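FAD:protein FMN transferase (Vibrio cholerae, PDB 6NXI) probably transfers the FMN moiety of FAD to the hydroxyl group of a threonine in a target flavoprotein, using magnesium. Local coordinates at residues A166-L169 against Q170-I174. Residues are numbered along the deposited sequence; the frame is centred on the assembly and turned at random. Where two conformers were deposited one is given.
Sequences ADYL and QSQGI
Gln-172 lays its CG over one face of the Tyr-168 ring in a CH-pi contact, 3.9 Å from the ring centroid. Its CG lies anti to its carbonyl carbon and the chain then bends at chi2 (-66°). The bend leaves CD and NE2 beside the ring's CZ-OH end, the amide plane 31° from the ring plane. Ser-171 gives its OG hydrogen to Tyr-168 O at 2.7 Å. Gln-172 N weakly hydrogen-bonds both Tyr-168 O and Leu-169 O. On the buried side, Leu-169 CD2 meets Ile-174 CD1 at 3.8 Å.

Tyr-168, Leu-169 and Ser-171 belong to the last turn of helix 157-171; Gln-172 and Ile-174 follow, where a Schellman motif closes it. Ile-174 N hydrogen-bonds to Leu-169 O at 3.0 Å, and Gly-173 N to Gln-170 O at 2.9 Å. Gly-173 is the C-prime residue, with a positive phi of 76°. Farther out, Tyr-168 packs on Leu-35, Glu-38 and Leu-42 of helix 32-50. Leu-169 rests on Tyr-177 and Val-179 of strand 177-181, and Tyr-177 OH hydrogen-bonds Gln-170 OE1.

Carbonyls at the helix end are thus taken up by the turn and a serine hydroxyl, while Leu-169 and Tyr-168 set that end against strand 177-181 and helix 32-50.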
loop_
_atom_site.group_PDB
_atom_site.type_symbol
_atom_site.label_atom_id
_atom_site.label_comp_id
_atom_site.label_asym_id
_atom_site.label_seq_id
_atom_site.Cartn_x
_atom_site.Cartn_y
_atom_site.Cartn_z
ATOM N N ALA A 166 10.248 -5.826 9.349
ATOM C CA ALA A 166 9.732 -6.094 10.725
ATOM C C ALA A 166 10.137 -7.518 11.093
ATOM O O ALA A 166 10.675 -7.752 12.204
ATOM C CB ALA A 166 8.254 -5.835 10.835
ATOM N N ASP A 167 9.981 -8.473 10.166
ATOM C CA ASP A 167 10.362 -9.875 10.476
ATOM C C ASP A 167 11.867 -9.996 10.650
ATOM O O ASP A 167 12.284 -10.777 11.532
ATOM C CB ASP A 167 9.923 -10.845 9.387
ATOM C CG ASP A 167 8.426 -11.031 9.298
ATOM O OD1 ASP A 167 7.694 -10.545 10.175
ATOM O OD2 ASP A 167 8.007 -11.690 8.348
ATOM N N TYR A 168 12.657 -9.271 9.875
ATOM C CA TYR A 168 14.127 -9.248 10.038
ATOM C C TYR A 168 14.474 -8.713 11.437
ATOM O O TYR A 168 15.363 -9.289 12.142
ATOM C CB TYR A 168 14.821 -8.452 8.930
ATOM C CG TYR A 168 16.286 -8.241 9.227
ATOM C CD1 TYR A 168 17.159 -9.304 9.254
ATOM C CD2 TYR A 168 16.808 -7.005 9.582
ATOM C CE1 TYR A 168 18.498 -9.140 9.519
ATOM C CE2 TYR A 168 18.145 -6.830 9.891
ATOM C CZ TYR A 168 19.002 -7.909 9.888
ATOM O OH TYR A 168 20.314 -7.702 10.199
ATOM N N LEU A 169 13.853 -7.617 11.859
ATOM C CA LEU A 169 14.210 -7.048 13.178
ATOM C C LEU A 169 13.898 -8.092 14.262
ATOM O O LEU A 169 14.729 -8.262 15.165
ATOM C CB LEU A 169 13.490 -5.733 13.405
ATOM C CG LEU A 169 13.915 -4.584 12.501
ATOM C CD1 LEU A 169 13.069 -3.361 12.842
ATOM C CD2 LEU A 169 15.393 -4.248 12.678
ATOM N N GLN A 170 12.753 -8.755 14.168
ATOM C CA GLN A 170 12.387 -9.834 15.133
ATOM C C GLN A 170 13.448 -10.929 15.103
ATOM O O GLN A 170 13.831 -11.437 16.189
ATOM C CB GLN A 170 10.991 -10.319 14.787
ATOM C CG GLN A 170 9.959 -9.283 15.153
ATOM C CD GLN A 170 8.529 -9.672 14.897
ATOM O OE1 GLN A 170 7.650 -8.823 15.021
ATOM N NE2 GLN A 170 8.295 -10.950 14.557
ATOM N N SER A 171 13.902 -11.338 13.907
ATOM C CA SER A 171 14.909 -12.413 13.735
ATOM C C SER A 171 16.190 -12.001 14.460
ATOM O O SER A 171 16.939 -12.883 14.915
ATOM C CB SER A 171 15.156 -12.720 12.274
ATOM O OG SER A 171 16.115 -11.829 11.713
ATOM N N GLN A 172 16.435 -10.700 14.624
ATOM C CA GLN A 172 17.656 -10.167 15.293
ATOM C C GLN A 172 17.387 -9.886 16.787
ATOM O O GLN A 172 18.304 -9.312 17.446
ATOM C CB GLN A 172 18.088 -8.908 14.523
ATOM C CG GLN A 172 18.667 -9.205 13.146
ATOM C CD GLN A 172 19.972 -9.957 13.224
ATOM O OE1 GLN A 172 20.832 -9.615 14.006
ATOM N NE2 GLN A 172 20.126 -11.000 12.424
ATOM N N GLY A 173 16.228 -10.271 17.331
ATOM C CA GLY A 173 15.901 -10.140 18.766
ATOM C C GLY A 173 15.572 -8.719 19.133
ATOM O O GLY A 173 15.664 -8.370 20.312
ATOM N N ILE A 174 15.038 -7.959 18.167
ATOM C CA ILE A 174 14.557 -6.575 18.424
ATOM C C ILE A 174 13.032 -6.602 18.544
ATOM O O ILE A 174 12.370 -6.847 17.535
ATOM C CB ILE A 174 15.045 -5.629 17.315
ATOM C CG1 ILE A 174 16.571 -5.609 17.272
ATOM C CG2 ILE A 174 14.488 -4.217 17.427
ATOM C CD1 ILE A 174 17.103 -5.032 16.004
#